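Long-range contacts in Ras-related protein Rab-21 (Homo sapiens, PDB 1Z08), which belongs to the Rab branch of the Ras family and has the P-loop nucleotide-binding fold of small GTPases: residues V17-L22 against W60-Q65; K120-K125 against S149-K154. The protein carries 1 engineered substitution. All coordinates share one frame; numbering follows the deposited sequence.

In the fold
Both contacts lie along the nucleotide pocket of one Ras-type domain, with their centres about 16 Å apart. Contact 1 is buried. It joins the start of helix 19-28 to the end of strand 54-61 and the loop after it, at the phosphates and the magnesium ion. Contact 2 is partly buried and lies farther from the centre of the chain. It joins the loops that follow strands 113-119 and 144-148, at the guanine base. The chemistry changes with place: metal ligation and phosphate binding in contact 1, base edge recognition and flanking aliphatic chains in contact 2. The two contacts touch where Ala-150 packs on Ser-21 and Lys-120 on Val-17.

Contact 1 (V17-L22 against W60-Q65); sequences VGKTSL and WDTAGQ. With MG (magnesium ion), chain E; GNP (phosphoaminophosphonic acid-guanylate ester), chain F.
Thr-20 and Asp-61 meet side chain to side chain where the P-loop (Walker A motif) faces the Asp-Thr-Ala-Gly sequence, the DxxG motif of Ras-type proteins. The two side chains cross at about a right angle. Thr-20 OG1 donates to Asp-61 OD2 at 2.6 Å, on the syn lone pair of that oxygen. Asp-61 holds CG anti to its backbone N (chi1 -160°), which brings the carboxylate over to the helix start. Thr-20 OG1 also binds the magnesium ion at 2.0 Å. Asp-61 itself stays in the second shell. Its OD1 accepts from a metal-bound water 2.7 Å away, and the same water donates to Thr-62 O. The carboxylate is thus placed to orient two magnesium ligands. Two oxygens of phosphoaminophosphonic acid-guanylate ester, a second water and Thr-38 complete the site.

Lys-19 runs along the 61-64 part of the other segment. Its CB lies near Asp-61 OD1, and its chain passes crosswise by the Thr-62 side chain. Lys-19 CE comes within 3.4 Å of Thr-62 O. Thr-62 OG1 bonds instead to Leu-11 O. The lysine chain bends at chi3 (-66°) and chi4 (-58°), which curls the amine back over the phosphates. There Lys-19 NZ donates to ligand O1B at 2.8 Å and to ligand O3G at 2.7 Å. Gly-13 O takes a third bond from it. The backbone N atoms of Gly-18 and Lys-19 also donate to O1B, so this oxygen is held by three donors. Gly-64 has no side chain, and Lys-19 NZ approaches its CA to 3.6 Å. Both segments grip the same terminal oxygen: Gly-64 N donates to ligand O3G at 2.9 Å.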
loop_
_atom_site.group_PDB
_atom_site.type_symbol
_atom_site.label_atom_id
_atom_site.label_comp_id
_atom_site.label_asym_id
_atom_site.label_seq_id
_atom_site.Cartn_x
_atom_site.Cartn_y
_atom_site.Cartn_z
ATOM N N VAL A 17 7.269 -5.635 -6.448
ATOM C CA VAL A 17 6.000 -5.867 -5.737
ATOM C C VAL A 17 4.712 -5.377 -6.416
ATOM O O VAL A 17 3.655 -5.992 -6.251
ATOM C CB VAL A 17 6.068 -5.391 -4.257
ATOM C CG1 VAL A 17 7.272 -6.008 -3.560
ATOM C CG2 VAL A 17 6.117 -3.871 -4.163
ATOM N N GLY A 18 4.797 -4.277 -7.163
ATOM C CA GLY A 18 3.638 -3.745 -7.881
ATOM C C GLY A 18 3.067 -2.444 -7.339
ATOM O O GLY A 18 1.872 -2.189 -7.482
ATOM N N LYS A 19 3.920 -1.619 -6.728
ATOM C CA LYS A 19 3.497 -0.324 -6.175
ATOM C C LYS A 19 2.843 0.554 -7.246
ATOM O O LYS A 19 1.701 0.998 -7.086
ATOM C CB LYS A 19 4.683 0.428 -5.555
ATOM C CG LYS A 19 5.378 -0.285 -4.402
ATOM C CD LYS A 19 6.559 0.521 -3.843
ATOM C CE LYS A 19 7.716 0.667 -4.831
ATOM N NZ LYS A 19 8.277 -0.642 -5.299
ATOM N N THR A 20 3.569 0.791 -8.338
ATOM C CA THR A 20 3.065 1.623 -9.432
ATOM C C THR A 20 1.817 0.999 -10.045
ATOM O O THR A 20 0.850 1.704 -10.338
ATOM C CB THR A 20 4.137 1.863 -10.517
ATOM O OG1 THR A 20 5.312 2.419 -9.907
ATOM C CG2 THR A 20 3.633 2.821 -11.595
ATOM N N SER A 21 1.837 -0.323 -10.216
ATOM C CA SER A 21 0.690 -1.046 -10.764
ATOM C C SER A 21 -0.580 -0.847 -9.933
ATOM O O SER A 21 -1.673 -0.734 -10.490
ATOM C CB SER A 21 1.001 -2.536 -10.927
ATOM O OG SER A 21 2.002 -2.738 -11.914
ATOM N N LEU A 22 -0.436 -0.800 -8.610
ATOM C CA LEU A 22 -1.583 -0.545 -7.736
ATOM C C LEU A 22 -2.155 0.850 -7.981
ATOM O O LEU A 22 -3.365 1.008 -8.134
ATOM C CB LEU A 22 -1.218 -0.732 -6.257
ATOM C CG LEU A 22 -1.032 -2.178 -5.771
ATOM C CD1 LEU A 22 -0.398 -2.205 -4.390
ATOM C CD2 LEU A 22 -2.340 -2.951 -5.765
ATOM N N TRP A 60 1.452 8.896 -2.979
ATOM C CA TRP A 60 2.872 8.928 -3.310
ATOM C C TRP A 60 3.400 7.561 -3.716
ATOM O O TRP A 60 3.182 6.573 -3.011
ATOM C CB TRP A 60 3.683 9.450 -2.125
ATOM C CG TRP A 60 3.638 10.929 -1.982
ATOM C CD1 TRP A 60 2.640 11.666 -1.414
ATOM C CD2 TRP A 60 4.634 11.861 -2.415
ATOM N NE1 TRP A 60 2.952 13.005 -1.471
ATOM C CE2 TRP A 60 4.172 13.153 -2.078
ATOM C CE3 TRP A 60 5.870 11.733 -3.063
ATOM C CZ2 TRP A 60 4.906 14.312 -2.362
ATOM C CZ3 TRP A 60 6.602 12.884 -3.344
ATOM C CH2 TRP A 60 6.115 14.158 -2.995
ATOM N N ASP A 61 4.087 7.530 -4.857
ATOM C CA ASP A 61 4.792 6.350 -5.355
ATOM C C ASP A 61 6.289 6.554 -5.111
ATOM O O ASP A 61 6.766 7.691 -5.121
ATOM C CB ASP A 61 4.521 6.178 -6.851
ATOM C CG ASP A 61 4.794 4.763 -7.353
ATOM O OD1 ASP A 61 5.220 3.889 -6.567
ATOM O OD2 ASP A 61 4.571 4.531 -8.559
ATOM N N THR A 62 7.019 5.462 -4.890
ATOM C CA THR A 62 8.458 5.525 -4.593
ATOM C C THR A 62 9.283 4.583 -5.467
ATOM O O THR A 62 8.755 3.634 -6.044
ATOM C CB THR A 62 8.765 5.177 -3.109
ATOM O OG1 THR A 62 8.136 3.936 -2.759
ATOM C CG2 THR A 62 8.289 6.274 -2.170
ATOM N N ALA A 63 10.583 4.854 -5.558
ATOM C CA ALA A 63 11.523 3.941 -6.196
ATOM C C ALA A 63 11.852 2.817 -5.217
ATOM O O ALA A 63 12.423 3.063 -4.155
ATOM C CB ALA A 63 12.788 4.684 -6.607
ATOM N N GLY A 64 11.483 1.588 -5.575
ATOM C CA GLY A 64 11.657 0.435 -4.690
ATOM C C GLY A 64 13.068 -0.122 -4.648
ATOM O O GLY A 64 13.407 -0.905 -3.756
ATOM N N GLN A 65 13.886 0.278 -5.618
ATOM C CA GLN A 65 15.276 -0.159 -5.699
ATOM C C GLN A 65 16.213 0.894 -5.115
ATOM O O GLN A 65 15.904 1.522 -4.097
ATOM C CB GLN A 65 15.649 -0.468 -7.146
HETATM MG MG MG E . 7.112 1.568 -9.663
HETATM P PG GNP F . 9.599 -0.188 -8.835
HETATM O O1G GNP F . 10.937 -0.621 -9.389
HETATM O O2G GNP F . 8.946 0.949 -9.576
HETATM O O3G GNP F . 9.878 0.065 -7.379
HETATM N N3B GNP F . 8.584 -1.432 -8.922
HETATM P PB GNP F . 7.014 -1.455 -8.618
HETATM O O1B GNP F . 6.750 -1.882 -7.227
HETATM O O2B GNP F . 6.425 -0.158 -9.026
HETATM O O3A GNP F . 6.389 -2.567 -9.478
HETATM P PA GNP F . 5.612 -2.449 -10.803
HETATM O O1A GNP F . 4.257 -1.923 -10.544
HETATM O O2A GNP F . 6.400 -1.774 -11.864
HETATM O "O5'" GNP F . 5.408 -3.943 -11.255
HETATM C "C5'" GNP F . 6.521 -4.835 -11.308
HETATM C "C4'" GNP F . 6.132 -6.100 -12.052
HETATM O "O4'" GNP F . 5.096 -6.805 -11.320
HETATM C "C3'" GNP F . 5.584 -5.883 -13.458
HETATM O "O3'" GNP F . 6.050 -6.938 -14.279
HETATM C "C2'" GNP F . 4.073 -5.920 -13.234
HETATM O "O2'" GNP F . 3.319 -6.270 -14.378
HETATM C "C1'" GNP F . 3.974 -6.999 -12.159
HETATM N N9 GNP F . 2.751 -6.919 -11.366
HETATM C C8 GNP F . 2.301 -5.854 -10.618
HETATM N N7 GNP F . 1.163 -6.081 -10.022
HETATM C C5 GNP F . 0.837 -7.382 -10.397
HETATM C C6 GNP F . -0.286 -8.186 -10.065
HETATM O O6 GNP F . -1.249 -7.899 -9.343
HETATM N N1 GNP F . -0.227 -9.456 -10.652
HETATM C C2 GNP F . 0.792 -9.887 -11.471
HETATM N N2 GNP F . 0.687 -11.133 -11.953
HETATM N N3 GNP F . 1.846 -9.146 -11.787
HETATM C C4 GNP F . 1.805 -7.909 -11.224
HETATM O O HOH W 1 7.175 2.344 -7.728
HETATM O O HOH W 2 7.007 0.878 -11.579
#

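Contact 2 (K120-K125 against S149-K154); sequences KIDLEK and SAKQNK. With GNP (phosphoaminophosphonic acid-guanylate ester), chain F.
The Asp-122 carboxylate, bonded to Ser-149, lies close to the guanine plane, turned about 20°, and meets its edge. Its OD1 accepts from ligand N1 at 2.8 Å and its OD2 from ligand N2 at 2.9 Å. The extended Lys-120 chain runs over one face of the base, with CG 3.5 Å from ligand C6. From the opposite side Lys-151 sets its CB over the N1 rim, 3.5 Å from ligand N1, and its chain runs on past N2. Farther along the Asp-122 edge, Lys-151 N donates to ligand O6, and Ala-150 N adds a weak bond. Lys-120 and Asp-122 belong to the NKxD motif with Asn-119; Ser-149, Ala-150 and Lys-151 are the SAK motif.

Ser-149 OG donates to Asp-122 OD1 at 2.8 Å, from 50° above the carboxylate plane. The same OG accepts from Gln-152 N, an ST motif that fixes the hydroxyl. The Gln-152 amide packs with CD 3.4 Å from Asp-122 CB. Lys-120 NZ reaches Cys-16 O and Asp-87, with a weak bond to ligand O4'; Lys-151 NZ pairs with Asp-33. Second-shell Ser-149 probably helps to position the carboxylate. Two base donors face Asp-122 and O6 faces backbone N-H groups, a pattern that matches guanine.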
loop_
_atom_site.group_PDB
_atom_site.type_symbol
_atom_site.label_atom_id
_atom_site.label_comp_id
_atom_site.label_asym_id
_atom_site.label_seq_id
_atom_site.Cartn_x
_atom_site.Cartn_y
_atom_site.Cartn_z
ATOM N N LYS A 120 -0.526 -9.432 -6.080
ATOM C CA LYS A 120 -0.367 -10.499 -7.081
ATOM C C LYS A 120 -1.115 -11.780 -6.694
ATOM O O LYS A 120 -0.648 -12.886 -6.975
ATOM C CB LYS A 120 1.114 -10.801 -7.381
ATOM C CG LYS A 120 1.953 -9.595 -7.784
ATOM C CD LYS A 120 3.278 -10.032 -8.382
ATOM C CE LYS A 120 4.198 -8.842 -8.604
ATOM N NZ LYS A 120 5.508 -9.261 -9.189
ATOM N N ILE A 121 -2.285 -11.632 -6.071
ATOM C CA ILE A 121 -3.077 -12.805 -5.660
ATOM C C ILE A 121 -3.587 -13.636 -6.847
ATOM O O ILE A 121 -4.026 -14.779 -6.674
ATOM C CB ILE A 121 -4.230 -12.465 -4.670
ATOM C CG1 ILE A 121 -5.252 -11.513 -5.312
ATOM C CG2 ILE A 121 -3.657 -11.933 -3.350
ATOM C CD1 ILE A 121 -6.519 -11.299 -4.488
ATOM N N ASP A 122 -3.511 -13.063 -8.046
ATOM C CA ASP A 122 -3.792 -13.803 -9.280
ATOM C C ASP A 122 -2.744 -14.897 -9.521
ATOM O O ASP A 122 -2.969 -15.825 -10.305
ATOM C CB ASP A 122 -3.873 -12.850 -10.480
ATOM C CG ASP A 122 -2.594 -12.061 -10.696
ATOM O OD1 ASP A 122 -2.298 -11.159 -9.883
ATOM O OD2 ASP A 122 -1.885 -12.345 -11.684
ATOM N N LEU A 123 -1.608 -14.780 -8.833
ATOM C CA LEU A 123 -0.537 -15.770 -8.893
ATOM C C LEU A 123 -0.536 -16.682 -7.662
ATOM O O LEU A 123 0.522 -17.101 -7.187
ATOM C CB LEU A 123 0.822 -15.075 -9.056
ATOM C CG LEU A 123 1.044 -14.152 -10.260
ATOM C CD1 LEU A 123 2.442 -13.537 -10.199
ATOM C CD2 LEU A 123 0.840 -14.890 -11.581
ATOM N N GLU A 124 -1.731 -16.989 -7.161
ATOM C CA GLU A 124 -1.915 -17.835 -5.973
ATOM C C GLU A 124 -1.219 -19.200 -6.091
ATOM O O GLU A 124 -0.668 -19.706 -5.109
ATOM C CB GLU A 124 -3.412 -18.001 -5.669
ATOM C CG GLU A 124 -3.754 -18.954 -4.511
ATOM C CD GLU A 124 -3.126 -18.554 -3.178
ATOM O OE1 GLU A 124 -2.953 -17.346 -2.919
ATOM O OE2 GLU A 124 -2.815 -19.462 -2.377
ATOM N N LYS A 125 -1.229 -19.775 -7.295
ATOM C CA LYS A 125 -0.547 -21.046 -7.568
ATOM C C LYS A 125 0.953 -20.984 -7.275
ATOM O O LYS A 125 1.586 -22.012 -7.018
ATOM C CB LYS A 125 -0.755 -21.466 -9.024
ATOM C CG LYS A 125 -2.151 -21.949 -9.356
ATOM C CD LYS A 125 -2.204 -22.421 -10.797
ATOM C CE LYS A 125 -3.528 -23.072 -11.127
ATOM N NZ LYS A 125 -3.441 -23.813 -12.415
ATOM N N SER A 149 -4.794 -7.747 -6.356
ATOM C CA SER A 149 -4.219 -8.025 -7.666
ATOM C C SER A 149 -4.425 -6.795 -8.542
ATOM O O SER A 149 -5.554 -6.478 -8.927
ATOM C CB SER A 149 -4.871 -9.247 -8.324
ATOM O OG SER A 149 -4.412 -9.407 -9.661
ATOM N N ALA A 150 -3.332 -6.101 -8.845
ATOM C CA ALA A 150 -3.371 -4.981 -9.779
ATOM C C ALA A 150 -3.725 -5.461 -11.188
ATOM O O ALA A 150 -4.420 -4.767 -11.926
ATOM C CB ALA A 150 -2.040 -4.238 -9.775
ATOM N N LYS A 151 -3.260 -6.662 -11.538
ATOM C CA LYS A 151 -3.506 -7.253 -12.858
ATOM C C LYS A 151 -4.989 -7.555 -13.107
ATOM O O LYS A 151 -5.502 -7.282 -14.196
ATOM C CB LYS A 151 -2.650 -8.513 -13.057
ATOM C CG LYS A 151 -2.786 -9.154 -14.441
ATOM C CD LYS A 151 -1.627 -10.086 -14.758
ATOM C CE LYS A 151 -1.711 -10.570 -16.195
ATOM N NZ LYS A 151 -0.398 -11.063 -16.701
ATOM N N GLN A 152 -5.669 -8.101 -12.097
ATOM C CA GLN A 152 -7.092 -8.452 -12.218
ATOM C C GLN A 152 -8.036 -7.415 -11.599
ATOM O O GLN A 152 -9.259 -7.603 -11.599
ATOM C CB GLN A 152 -7.356 -9.835 -11.612
ATOM C CG GLN A 152 -6.630 -10.971 -12.317
ATOM C CD GLN A 152 -6.983 -12.340 -11.760
ATOM O OE1 GLN A 152 -7.262 -12.492 -10.569
ATOM N NE2 GLN A 152 -6.956 -13.351 -12.620
ATOM N N ASN A 153 -7.467 -6.316 -11.099
ATOM C CA ASN A 153 -8.215 -5.283 -10.373
ATOM C C ASN A 153 -9.064 -5.865 -9.234
ATOM O O ASN A 153 -10.289 -5.707 -9.204
ATOM C CB ASN A 153 -9.071 -4.430 -11.330
ATOM C CG ASN A 153 -9.596 -3.159 -10.677
ATOM O OD1 ASN A 153 -9.112 -2.735 -9.627
ATOM N ND2 ASN A 153 -10.591 -2.544 -11.303
ATOM N N LYS A 154 -8.400 -6.547 -8.306
ATOM C CA LYS A 154 -9.066 -7.138 -7.150
ATOM C C LYS A 154 -8.543 -6.529 -5.855
ATOM O O LYS A 154 -7.330 -6.438 -5.654
ATOM C CB LYS A 154 -8.861 -8.655 -7.126
ATOM C CG LYS A 154 -9.588 -9.402 -8.236
ATOM C CD LYS A 154 -9.226 -10.873 -8.224
ATOM C CE LYS A 154 -10.114 -11.664 -9.167
ATOM N NZ LYS A 154 -9.678 -13.090 -9.218
HETATM P PG GNP F . 9.599 -0.188 -8.835
HETATM O O1G GNP F . 10.937 -0.621 -9.389
HETATM O O2G GNP F . 8.946 0.949 -9.576
HETATM O O3G GNP F . 9.878 0.065 -7.379
HETATM N N3B GNP F . 8.584 -1.432 -8.922
HETATM P PB GNP F . 7.014 -1.455 -8.618
HETATM O O1B GNP F . 6.750 -1.882 -7.227
HETATM O O2B GNP F . 6.425 -0.158 -9.026
HETATM O O3A GNP F . 6.389 -2.567 -9.478
HETATM P PA GNP F . 5.612 -2.449 -10.803
HETATM O O1A GNP F . 4.257 -1.923 -10.544
HETATM O O2A GNP F . 6.400 -1.774 -11.864
HETATM O "O5'" GNP F . 5.408 -3.943 -11.255
HETATM C "C5'" GNP F . 6.521 -4.835 -11.308
HETATM C "C4'" GNP F . 6.132 -6.100 -12.052
HETATM O "O4'" GNP F . 5.096 -6.805 -11.320
HETATM C "C3'" GNP F . 5.584 -5.883 -13.458
HETATM O "O3'" GNP F . 6.050 -6.938 -14.279
HETATM C "C2'" GNP F . 4.073 -5.920 -13.234
HETATM O "O2'" GNP F . 3.319 -6.270 -14.378
HETATM C "C1'" GNP F . 3.974 -6.999 -12.159
HETATM N N9 GNP F . 2.751 -6.919 -11.366
HETATM C C8 GNP F . 2.301 -5.854 -10.618
HETATM N N7 GNP F . 1.163 -6.081 -10.022
HETATM C C5 GNP F . 0.837 -7.382 -10.397
HETATM C C6 GNP F . -0.286 -8.186 -10.065
HETATM O O6 GNP F . -1.249 -7.899 -9.343
HETATM N N1 GNP F . -0.227 -9.456 -10.652
HETATM C C2 GNP F . 0.792 -9.887 -11.471
HETATM N N2 GNP F . 0.687 -11.133 -11.953
HETATM N N3 GNP F . 1.846 -9.146 -11.787
HETATM C C4 GNP F . 1.805 -7.909 -11.224
HETATM O O HOH W 3 -5.390 -16.179 -11.901
#